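Local coordinates for (S)-ureidoglycine aminohydrolase (PDB 1RC6), which catalyses the manganese-dependent hydrolysis of (S)-ureidoglycine to (S)-ureidoglycolate and ammonia, the second stereospecific step of allantoin degradation in Escherichia coli, at residues N37-P40 / D46-I49; F84-S89 / Y205-Q210; N91-A94 / K99-A102; S115-V120 / I129-R134. All blocks are in the same frame, centred on the assembly; numbering follows the deposited sequence.

Interaction 1 of 4, residues N37-P40 / D46-I49; sequences NIIP and DATI
The backbone N of N37 donates to O of A47 at 2.6 Å, and the bond is straight at both ends: 163° at the hydrogen and 174° at the oxygen, which puts the donor nearly along the C=O axis. The acceptor lies on strand 46-49, an edge strand of an antiparallel sheet in this bicupin, whereas 37-40 is an irregular loop. The contact therefore sets a loop against a sheet edge. On its other flank the strand is already held by strand 60-67, through backbone hydrogen bonds of D46 with T65 and of T48 with L63.

Beyond this bond the contact is made by side chains. CG of N37 is anti to the carbonyl carbon (chi1 -69°), a rotation that carries the amide group against I49, which it meets at about a right angle. CG of N37 lies 3.6 Å from CD1 and 3.7 Å from CG1 of I49. With an alanine here the backbone donor would remain, but CG1 and CD1 of I49 would probably lose the group they rest on, leaving CD1 freer to turn.

I39, two residues further on, also points toward the strand and adds an apolar patch that rests on Y62 of strand 60-67 as well. Its CG1 branch is extended, and this brings the terminal methyl between two side chains of the strand: CD1 of I39 lies 4.1 Å from CB of A47 and 3.9 Å from CG1 of I49.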
loop_
_atom_site.group_PDB
_atom_site.type_symbol
_atom_site.label_atom_id
_atom_site.label_comp_id
_atom_site.label_asym_id
_atom_site.label_seq_id
_atom_site.Cartn_x
_atom_site.Cartn_y
_atom_site.Cartn_z
ATOM N N ASN A 37 6.478 15.507 0.478
ATOM C CA ASN A 37 6.712 15.718 -0.940
ATOM C C ASN A 37 5.649 16.635 -1.528
ATOM O O ASN A 37 4.448 16.425 -1.321
ATOM C CB ASN A 37 6.667 14.386 -1.674
ATOM C CG ASN A 37 7.833 13.502 -1.347
ATOM O OD1 ASN A 37 8.951 13.767 -1.775
ATOM N ND2 ASN A 37 7.587 12.442 -0.584
ATOM N N ILE A 38 6.085 17.655 -2.256
ATOM C CA ILE A 38 5.156 18.577 -2.895
ATOM C C ILE A 38 4.889 17.993 -4.261
ATOM O O ILE A 38 5.733 18.078 -5.133
ATOM C CB ILE A 38 5.772 19.965 -3.093
ATOM C CG1 ILE A 38 5.961 20.653 -1.740
ATOM C CG2 ILE A 38 4.907 20.776 -4.035
ATOM C CD1 ILE A 38 4.685 20.842 -0.981
ATOM N N ILE A 39 3.723 17.391 -4.445
ATOM C CA ILE A 39 3.392 16.791 -5.727
ATOM C C ILE A 39 2.278 17.566 -6.420
ATOM O O ILE A 39 1.182 17.705 -5.882
ATOM C CB ILE A 39 2.926 15.329 -5.558
ATOM C CG1 ILE A 39 3.993 14.521 -4.815
ATOM C CG2 ILE A 39 2.656 14.706 -6.922
ATOM C CD1 ILE A 39 3.561 13.107 -4.482
ATOM N N PRO A 40 2.544 18.080 -7.627
ATOM C CA PRO A 40 1.498 18.828 -8.334
ATOM C C PRO A 40 0.179 18.032 -8.417
ATOM O O PRO A 40 0.167 16.827 -8.685
ATOM C CB PRO A 40 2.126 19.099 -9.705
ATOM C CG PRO A 40 3.132 17.992 -9.859
ATOM C CD PRO A 40 3.730 17.882 -8.478
ATOM N N ASP A 46 -0.667 16.326 3.127
ATOM C CA ASP A 46 0.755 16.015 3.186
ATOM C C ASP A 46 1.004 14.710 2.439
ATOM O O ASP A 46 0.507 13.658 2.838
ATOM C CB ASP A 46 1.219 15.859 4.636
ATOM C CG ASP A 46 0.995 17.107 5.457
ATOM O OD1 ASP A 46 1.217 18.201 4.902
ATOM O OD2 ASP A 46 0.609 16.987 6.647
ATOM N N ALA A 47 1.755 14.776 1.347
ATOM C CA ALA A 47 2.045 13.562 0.592
ATOM C C ALA A 47 3.482 13.141 0.813
ATOM O O ALA A 47 4.409 13.948 0.767
ATOM C CB ALA A 47 1.790 13.766 -0.897
ATOM N N THR A 48 3.667 11.862 1.073
ATOM C CA THR A 48 4.997 11.362 1.279
ATOM C C THR A 48 5.228 10.114 0.439
ATOM O O THR A 48 4.635 9.066 0.666
ATOM C CB THR A 48 5.240 11.106 2.781
ATOM O OG1 THR A 48 6.253 10.110 2.937
ATOM C CG2 THR A 48 3.963 10.672 3.470
ATOM N N ILE A 49 6.069 10.269 -0.571
ATOM C CA ILE A 49 6.432 9.185 -1.476
ATOM C C ILE A 49 7.228 8.101 -0.731
ATOM O O ILE A 49 8.097 8.415 0.086
ATOM C CB ILE A 49 7.278 9.732 -2.621
ATOM C CG1 ILE A 49 6.463 10.742 -3.416
ATOM C CG2 ILE A 49 7.759 8.615 -3.496
ATOM C CD1 ILE A 49 7.297 11.587 -4.351
#

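Interaction 2 of 4, residues F84-S89 / Y205-Q210; sequences FLYVIS and YILSGQ
I88 and Y205 meet where the two cupin domains of this bicupin face each other, strand 81-89 coming from one sheet and strand 202-208 from another. CD1 of I88 approaches the ring of Y205 obliquely, 3.5 Å from CE2, and the two side chains cross at about a right angle. The reciprocal pair is Y86 with L207: the side chains come from opposite directions, with CD2 of L207 at 3.9 Å from CE2 of Y86 and CD1 of L207 at 3.9 Å from OH of Y86.

Each strand thus contributes a tyrosine and, two residues later, an aliphatic side chain, an exchange consistent with the pseudo-twofold relation of two cupin units. Both tyrosines have CG anti to the backbone N (chi1 175° for Y86 and 177° for Y205), an extended rotation that sends each ring across toward the other strand. Both rings also touch I250.

These two tyrosine-aliphatic pairs, with the tyrosines buried, are the close-fitting part. The looser side begins at I88 and L207, both partly exposed and both in classic beta bulges, I88 with S89 facing Q128 and L207 with S208 facing S248. From S89 and S208 onward the segments do not touch. L207 is also about 5 Å, side chain to side chain, from Y249, a substrate-binding residue by similarity. Between the two aliphatic chains CG1 of I88 lies 4.2 Å from CD2 of L207.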
loop_
_atom_site.group_PDB
_atom_site.type_symbol
_atom_site.label_atom_id
_atom_site.label_comp_id
_atom_site.label_asym_id
_atom_site.label_seq_id
_atom_site.Cartn_x
_atom_site.Cartn_y
_atom_site.Cartn_z
ATOM N N PHE A 84 -4.166 2.270 -7.361
ATOM C CA PHE A 84 -4.913 1.655 -6.270
ATOM C C PHE A 84 -4.893 2.564 -5.053
ATOM O O PHE A 84 -3.841 3.066 -4.660
ATOM C CB PHE A 84 -4.296 0.294 -5.927
ATOM C CG PHE A 84 -4.872 -0.347 -4.698
ATOM C CD1 PHE A 84 -4.394 -0.018 -3.441
ATOM C CD2 PHE A 84 -5.915 -1.271 -4.802
ATOM C CE1 PHE A 84 -4.945 -0.593 -2.297
ATOM C CE2 PHE A 84 -6.474 -1.853 -3.662
ATOM C CZ PHE A 84 -5.989 -1.513 -2.409
ATOM N N LEU A 85 -6.053 2.769 -4.450
ATOM C CA LEU A 85 -6.155 3.620 -3.278
ATOM C C LEU A 85 -6.784 2.853 -2.119
ATOM O O LEU A 85 -7.700 2.070 -2.318
ATOM C CB LEU A 85 -7.001 4.860 -3.604
ATOM C CG LEU A 85 -7.303 5.873 -2.487
ATOM C CD1 LEU A 85 -7.826 7.171 -3.083
ATOM C CD2 LEU A 85 -8.298 5.291 -1.511
ATOM N N TYR A 86 -6.285 3.084 -0.907
ATOM C CA TYR A 86 -6.818 2.422 0.271
ATOM C C TYR A 86 -6.988 3.425 1.407
ATOM O O TYR A 86 -6.045 4.106 1.797
ATOM C CB TYR A 86 -5.889 1.302 0.722
ATOM C CG TYR A 86 -6.331 0.650 2.003
ATOM C CD1 TYR A 86 -7.193 -0.436 1.991
ATOM C CD2 TYR A 86 -5.936 1.163 3.237
ATOM C CE1 TYR A 86 -7.662 -1.002 3.172
ATOM C CE2 TYR A 86 -6.399 0.610 4.427
ATOM C CZ TYR A 86 -7.268 -0.472 4.387
ATOM O OH TYR A 86 -7.783 -0.986 5.558
ATOM N N VAL A 87 -8.203 3.515 1.932
ATOM C CA VAL A 87 -8.476 4.430 3.017
ATOM C C VAL A 87 -8.008 3.829 4.325
ATOM O O VAL A 87 -8.625 2.912 4.858
ATOM C CB VAL A 87 -9.973 4.749 3.143
ATOM C CG1 VAL A 87 -10.192 5.680 4.337
ATOM C CG2 VAL A 87 -10.486 5.386 1.847
ATOM N N ILE A 88 -6.904 4.353 4.832
ATOM C CA ILE A 88 -6.352 3.885 6.083
ATOM C C ILE A 88 -7.288 4.292 7.223
ATOM O O ILE A 88 -7.486 3.540 8.176
ATOM C CB ILE A 88 -4.941 4.481 6.292
ATOM C CG1 ILE A 88 -3.999 3.944 5.208
ATOM C CG2 ILE A 88 -4.421 4.138 7.672
ATOM C CD1 ILE A 88 -2.686 4.681 5.115
ATOM N N SER A 89 -7.878 5.475 7.109
ATOM C CA SER A 89 -8.789 5.967 8.131
ATOM C C SER A 89 -9.502 7.232 7.651
ATOM O O SER A 89 -8.979 7.970 6.810
ATOM C CB SER A 89 -8.017 6.302 9.389
ATOM O OG SER A 89 -7.265 7.480 9.171
ATOM N N TYR A 205 2.692 -1.520 4.309
ATOM C CA TYR A 205 2.446 -0.424 5.229
ATOM C C TYR A 205 1.728 -1.068 6.404
ATOM O O TYR A 205 0.675 -1.684 6.230
ATOM C CB TYR A 205 1.539 0.630 4.609
ATOM C CG TYR A 205 1.207 1.756 5.558
ATOM C CD1 TYR A 205 2.150 2.746 5.853
ATOM C CD2 TYR A 205 -0.045 1.837 6.171
ATOM C CE1 TYR A 205 1.852 3.790 6.733
ATOM C CE2 TYR A 205 -0.353 2.877 7.052
ATOM C CZ TYR A 205 0.599 3.849 7.327
ATOM O OH TYR A 205 0.294 4.883 8.193
ATOM N N ILE A 206 2.304 -0.939 7.594
ATOM C CA ILE A 206 1.714 -1.522 8.789
ATOM C C ILE A 206 0.481 -0.741 9.190
ATOM O O ILE A 206 0.577 0.402 9.636
ATOM C CB ILE A 206 2.696 -1.496 9.939
ATOM C CG1 ILE A 206 4.013 -2.122 9.486
ATOM C CG2 ILE A 206 2.109 -2.235 11.131
ATOM C CD1 ILE A 206 3.886 -3.554 9.033
ATOM N N LEU A 207 -0.676 -1.376 9.030
ATOM C CA LEU A 207 -1.961 -0.757 9.340
ATOM C C LEU A 207 -2.283 -0.624 10.817
ATOM O O LEU A 207 -2.896 0.358 11.243
ATOM C CB LEU A 207 -3.082 -1.533 8.661
ATOM C CG LEU A 207 -3.133 -1.369 7.152
ATOM C CD1 LEU A 207 -4.202 -2.275 6.584
ATOM C CD2 LEU A 207 -3.423 0.087 6.822
ATOM N N SER A 208 -1.886 -1.615 11.601
ATOM C CA SER A 208 -2.173 -1.564 13.022
ATOM C C SER A 208 -1.387 -2.592 13.801
ATOM O O SER A 208 -0.758 -3.484 13.238
ATOM C CB SER A 208 -3.664 -1.800 13.268
ATOM O OG SER A 208 -3.993 -3.167 13.067
ATOM N N GLY A 209 -1.446 -2.450 15.119
ATOM C CA GLY A 209 -0.760 -3.371 15.989
ATOM C C GLY A 209 0.721 -3.114 16.062
ATOM O O GLY A 209 1.196 -2.018 15.795
ATOM N N GLN A 210 1.452 -4.154 16.420
ATOM C CA GLN A 210 2.885 -4.072 16.561
ATOM C C GLN A 210 3.420 -5.480 16.442
ATOM O O GLN A 210 2.821 -6.424 16.948
ATOM C CB GLN A 210 3.219 -3.492 17.930
ATOM C CG GLN A 210 4.653 -3.680 18.358
ATOM C CD GLN A 210 4.913 -3.105 19.734
ATOM O OE1 GLN A 210 4.195 -3.413 20.686
ATOM N NE2 GLN A 210 5.942 -2.270 19.849
#

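Interaction 3 of 4, residues N91-A94 / K99-A102; sequences NITA and KTFA
A94 and F101 form an antiparallel hydrogen-bonded pair and T93 and A102 the adjoining non-hydrogen-bonded pair, in a beta hairpin whose strand axes run 4.8 Å apart at 173°. Two bonds close the A94-F101 ring: N of A94 to O of F101 and N of F101 to O of A94, each 2.9 Å long. The first lies in the carbonyl plane of its acceptor, while in the second the donor is tilted from that plane. CA-H contacts supplement them, with CA of T93 at 3.4 Å from O of F101 and CA of T100 at 3.5 Å from O of A94.

The side chains divide between the two faces. On the face of T93 and A102, the methyl of T93 meets that of T100 diagonally, CG2 to CG2 at 3.9 Å. In both threonines CG2 is anti to the backbone N (chi1, measured to OG1, -64° in T93 and -71° in T100), which turns the methyls toward one another.

On the other face lie A94 and F101. The ring of F101 presents its edge to O of A94, with CD1 3.8 Å from that oxygen, and also touches L146. I92 reaches deeper, to L85, V87 and I129, so it anchors the hairpin on the facing sheet, consistent with the cupin barrel.

The chemistry implies a division of labour: paired amides fix the register, while threonine methyls meet on the more exposed face and apolar groups gather on the inner one. Both carbonyl oxygens of the pair take an amide N-H and a CA-H; O of A94 also lies near the ring edge of F101.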
loop_
_atom_site.group_PDB
_atom_site.type_symbol
_atom_site.label_atom_id
_atom_site.label_comp_id
_atom_site.label_asym_id
_atom_site.label_seq_id
_atom_site.Cartn_x
_atom_site.Cartn_y
_atom_site.Cartn_z
ATOM N N ASN A 91 -12.791 9.377 5.949
ATOM C CA ASN A 91 -13.762 9.225 4.876
ATOM C C ASN A 91 -13.419 10.134 3.743
ATOM O O ASN A 91 -13.205 11.329 3.949
ATOM C CB ASN A 91 -15.171 9.568 5.359
ATOM C CG ASN A 91 -15.788 8.459 6.153
ATOM O OD1 ASN A 91 -15.435 8.254 7.310
ATOM N ND2 ASN A 91 -16.706 7.712 5.530
ATOM N N ILE A 92 -13.394 9.571 2.543
ATOM C CA ILE A 92 -13.074 10.338 1.357
ATOM C C ILE A 92 -14.100 10.078 0.268
ATOM O O ILE A 92 -14.970 9.216 0.394
ATOM C CB ILE A 92 -11.680 9.960 0.797
ATOM C CG1 ILE A 92 -11.740 8.587 0.141
ATOM C CG2 ILE A 92 -10.653 9.926 1.915
ATOM C CD1 ILE A 92 -10.819 8.479 -1.044
ATOM N N THR A 93 -13.980 10.830 -0.814
ATOM C CA THR A 93 -14.876 10.697 -1.940
ATOM C C THR A 93 -14.004 10.554 -3.166
ATOM O O THR A 93 -13.346 11.498 -3.594
ATOM C CB THR A 93 -15.777 11.941 -2.080
ATOM O OG1 THR A 93 -16.614 12.039 -0.928
ATOM C CG2 THR A 93 -16.645 11.851 -3.327
ATOM N N ALA A 94 -13.990 9.359 -3.726
ATOM C CA ALA A 94 -13.181 9.103 -4.902
ATOM C C ALA A 94 -14.043 9.136 -6.142
ATOM O O ALA A 94 -15.255 8.920 -6.078
ATOM C CB ALA A 94 -12.506 7.751 -4.779
ATOM N N LYS A 99 -17.977 7.311 -12.203
ATOM C CA LYS A 99 -18.723 6.962 -10.999
ATOM C C LYS A 99 -18.174 7.699 -9.792
ATOM O O LYS A 99 -17.171 8.404 -9.889
ATOM C CB LYS A 99 -18.665 5.460 -10.751
ATOM C CG LYS A 99 -18.993 4.618 -11.966
ATOM C CD LYS A 99 -18.775 3.154 -11.663
ATOM C CE LYS A 99 -18.614 2.336 -12.933
ATOM N NZ LYS A 99 -18.229 0.924 -12.603
ATOM N N THR A 100 -18.839 7.533 -8.654
ATOM C CA THR A 100 -18.432 8.174 -7.403
ATOM C C THR A 100 -18.447 7.137 -6.297
ATOM O O THR A 100 -19.347 6.316 -6.241
ATOM C CB THR A 100 -19.398 9.312 -6.997
ATOM O OG1 THR A 100 -19.231 10.423 -7.882
ATOM C CG2 THR A 100 -19.119 9.769 -5.575
ATOM N N PHE A 101 -17.456 7.174 -5.413
ATOM C CA PHE A 101 -17.404 6.215 -4.322
ATOM C C PHE A 101 -17.182 6.911 -2.987
ATOM O O PHE A 101 -16.299 7.757 -2.856
ATOM C CB PHE A 101 -16.289 5.200 -4.568
ATOM C CG PHE A 101 -16.316 4.589 -5.944
ATOM C CD1 PHE A 101 -15.765 5.258 -7.025
ATOM C CD2 PHE A 101 -16.912 3.348 -6.157
ATOM C CE1 PHE A 101 -15.802 4.700 -8.310
ATOM C CE2 PHE A 101 -16.961 2.783 -7.421
ATOM C CZ PHE A 101 -16.402 3.463 -8.506
ATOM N N ALA A 102 -18.004 6.563 -2.005
ATOM C CA ALA A 102 -17.887 7.141 -0.679
ATOM C C ALA A 102 -17.105 6.106 0.109
ATOM O O ALA A 102 -17.667 5.121 0.595
ATOM C CB ALA A 102 -19.268 7.357 -0.064
#

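Interaction 4 of 4, residues S115-V120 / I129-R134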
loop_
_atom_site.group_PDB
_atom_site.type_symbol
_atom_site.label_atom_id
_atom_site.label_comp_id
_atom_site.label_asym_id
_atom_site.label_seq_id
_atom_site.Cartn_x
_atom_site.Cartn_y
_atom_site.Cartn_z
ATOM N N SER A 115 -7.830 5.136 -16.700
ATOM C CA SER A 115 -8.900 5.721 -15.913
ATOM C C SER A 115 -8.412 6.558 -14.746
ATOM O O SER A 115 -8.302 6.065 -13.630
ATOM C CB SER A 115 -9.840 4.636 -15.400
ATOM O OG SER A 115 -10.503 4.003 -16.473
ATOM N N LEU A 116 -8.110 7.825 -15.015
ATOM C CA LEU A 116 -7.679 8.752 -13.988
ATOM C C LEU A 116 -8.594 8.675 -12.778
ATOM O O LEU A 116 -9.801 8.433 -12.899
ATOM C CB LEU A 116 -7.702 10.166 -14.526
ATOM C CG LEU A 116 -6.383 10.685 -15.097
ATOM C CD1 LEU A 116 -5.657 9.579 -15.843
ATOM C CD2 LEU A 116 -6.671 11.897 -15.974
ATOM N N MET A 117 -8.013 8.891 -11.606
ATOM C CA MET A 117 -8.749 8.836 -10.350
ATOM C C MET A 117 -8.639 10.187 -9.647
ATOM O O MET A 117 -7.609 10.861 -9.739
ATOM C CB MET A 117 -8.143 7.746 -9.473
ATOM C CG MET A 117 -8.472 7.845 -8.001
ATOM S SD MET A 117 -7.359 6.845 -6.946
ATOM C CE MET A 117 -7.598 5.166 -7.634
ATOM N N THR A 118 -9.712 10.602 -8.983
ATOM C CA THR A 118 -9.683 11.850 -8.233
ATOM C C THR A 118 -10.239 11.504 -6.878
ATOM O O THR A 118 -11.001 10.549 -6.743
ATOM C CB THR A 118 -10.530 12.963 -8.870
ATOM O OG1 THR A 118 -11.830 12.460 -9.193
ATOM C CG2 THR A 118 -9.841 13.499 -10.126
ATOM N N PHE A 119 -9.839 12.253 -5.862
ATOM C CA PHE A 119 -10.319 11.963 -4.525
ATOM C C PHE A 119 -10.137 13.163 -3.643
ATOM O O PHE A 119 -9.244 13.971 -3.853
ATOM C CB PHE A 119 -9.576 10.769 -3.926
ATOM C CG PHE A 119 -8.097 10.873 -4.044
ATOM C CD1 PHE A 119 -7.414 10.192 -5.053
ATOM C CD2 PHE A 119 -7.382 11.703 -3.189
ATOM C CE1 PHE A 119 -6.035 10.344 -5.210
ATOM C CE2 PHE A 119 -6.005 11.866 -3.336
ATOM C CZ PHE A 119 -5.327 11.185 -4.349
ATOM N N VAL A 120 -11.002 13.274 -2.651
ATOM C CA VAL A 120 -10.961 14.384 -1.743
ATOM C C VAL A 120 -11.474 13.941 -0.407
ATOM O O VAL A 120 -12.289 13.026 -0.299
ATOM C CB VAL A 120 -11.842 15.552 -2.232
ATOM C CG1 VAL A 120 -11.977 16.604 -1.139
ATOM C CG2 VAL A 120 -11.218 16.181 -3.439
ATOM N N ILE A 129 -4.801 8.333 3.535
ATOM C CA ILE A 129 -4.844 7.429 2.397
ATOM C C ILE A 129 -3.511 6.758 2.013
ATOM O O ILE A 129 -2.427 7.275 2.295
ATOM C CB ILE A 129 -5.443 8.216 1.192
ATOM C CG1 ILE A 129 -6.672 7.479 0.699
ATOM C CG2 ILE A 129 -4.426 8.481 0.119
ATOM C CD1 ILE A 129 -7.796 7.488 1.731
ATOM N N PHE A 130 -3.607 5.583 1.394
ATOM C CA PHE A 130 -2.432 4.850 0.917
ATOM C C PHE A 130 -2.590 4.765 -0.594
ATOM O O PHE A 130 -3.593 4.254 -1.075
ATOM C CB PHE A 130 -2.384 3.434 1.476
ATOM C CG PHE A 130 -1.299 2.589 0.866
ATOM C CD1 PHE A 130 0.038 2.874 1.105
ATOM C CD2 PHE A 130 -1.611 1.547 0.009
ATOM C CE1 PHE A 130 1.044 2.139 0.499
ATOM C CE2 PHE A 130 -0.617 0.803 -0.609
ATOM C CZ PHE A 130 0.715 1.098 -0.365
ATOM N N LEU A 131 -1.608 5.261 -1.340
ATOM C CA LEU A 131 -1.671 5.259 -2.798
ATOM C C LEU A 131 -0.626 4.391 -3.436
ATOM O O LEU A 131 0.464 4.227 -2.893
ATOM C CB LEU A 131 -1.516 6.672 -3.343
ATOM C CG LEU A 131 -2.811 7.459 -3.509
ATOM C CD1 LEU A 131 -2.463 8.824 -4.050
ATOM C CD2 LEU A 131 -3.778 6.715 -4.446
ATOM N N TYR A 132 -0.953 3.876 -4.619
ATOM C CA TYR A 132 -0.057 2.995 -5.336
ATOM C C TYR A 132 -0.286 3.073 -6.829
ATOM O O TYR A 132 -1.423 3.193 -7.282
ATOM C CB TYR A 132 -0.285 1.564 -4.856
ATOM C CG TYR A 132 0.508 0.501 -5.581
ATOM C CD1 TYR A 132 0.118 0.041 -6.832
ATOM C CD2 TYR A 132 1.634 -0.078 -4.992
ATOM C CE1 TYR A 132 0.825 -0.984 -7.474
ATOM C CE2 TYR A 132 2.345 -1.094 -5.629
ATOM C CZ TYR A 132 1.933 -1.547 -6.861
ATOM O OH TYR A 132 2.594 -2.604 -7.457
ATOM N N LYS A 133 0.794 3.012 -7.598
ATOM C CA LYS A 133 0.672 3.048 -9.045
ATOM C C LYS A 133 1.821 2.277 -9.667
ATOM O O LYS A 133 2.897 2.200 -9.097
ATOM C CB LYS A 133 0.694 4.485 -9.560
ATOM C CG LYS A 133 2.058 5.168 -9.448
ATOM C CD LYS A 133 2.098 6.492 -10.205
ATOM C CE LYS A 133 3.443 7.162 -10.054
ATOM N NZ LYS A 133 3.551 8.425 -10.830
ATOM N N ARG A 134 1.578 1.694 -10.834
ATOM C CA ARG A 134 2.602 0.950 -11.567
ATOM C C ARG A 134 2.221 0.965 -13.040
ATOM O O ARG A 134 1.096 1.311 -13.392
ATOM C CB ARG A 134 2.704 -0.504 -11.085
ATOM C CG ARG A 134 1.564 -1.384 -11.509
ATOM C CD ARG A 134 1.734 -2.818 -11.039
ATOM N NE ARG A 134 2.905 -3.471 -11.623
ATOM C CZ ARG A 134 3.999 -3.787 -10.930
ATOM N NH1 ARG A 134 4.069 -3.513 -9.628
ATOM N NH2 ARG A 134 5.028 -4.361 -11.536
#
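The apolar contacts of F119 and M117 with L131 join the two segments. CD1 of L131 meets the ring of F119 obliquely, 3.7 Å from CZ and 4.1 Å from CE1, the two side chains approaching from opposite directions. The other branch, CD2 of L131, lies 4.4 Å from SD of M117, so the two methyls of one leucine serve two partners. In F119, CG sits between the backbone N and the carbonyl carbon (chi1 49°), a position that directs the ring toward L131.

The polar interactions lie within 129-134 and do not bridge the segments. NH1 of R134 donates to OH of Y132 at 2.8 Å, with an angle of 143° at the hydrogen, and the hydroxyl lies only 4° out of the guanidinium plane. Y132 and R134 both touch M179 of strand 179-186.

Backbone separation explains why side chains alone span the contact: CA of M117 is 11.0 Å from CA of L131, and CA of F119 is 9.9 Å from CA of I129. Apolar side chains meeting between facing sheets, as F119, M117 and L131 do, fit the interior packing of a cupin beta-barrel.

In the fold
From the N terminus, interaction 1 closes first, a short loop that brings strand 46-49 back to 37-40. Interaction 2 then opens at 84-89 and closes only at 205-210, running from the first cupin unit into the second. Nested inside that long loop are interaction 3, the local hairpin of 91-94 with 99-102, and after it in series interaction 4. No two contacts cross. Interactions 1, 2 and 4 share the six-stranded sheet, where strands 81-89 and 127-135 are neighbours. Strand 91-96 pairs with strand 118-121, linking interactions 3 and 4. Together they tie edge, hairpin and barrel interior of one cupin unit, and interaction 2 joins it to the other.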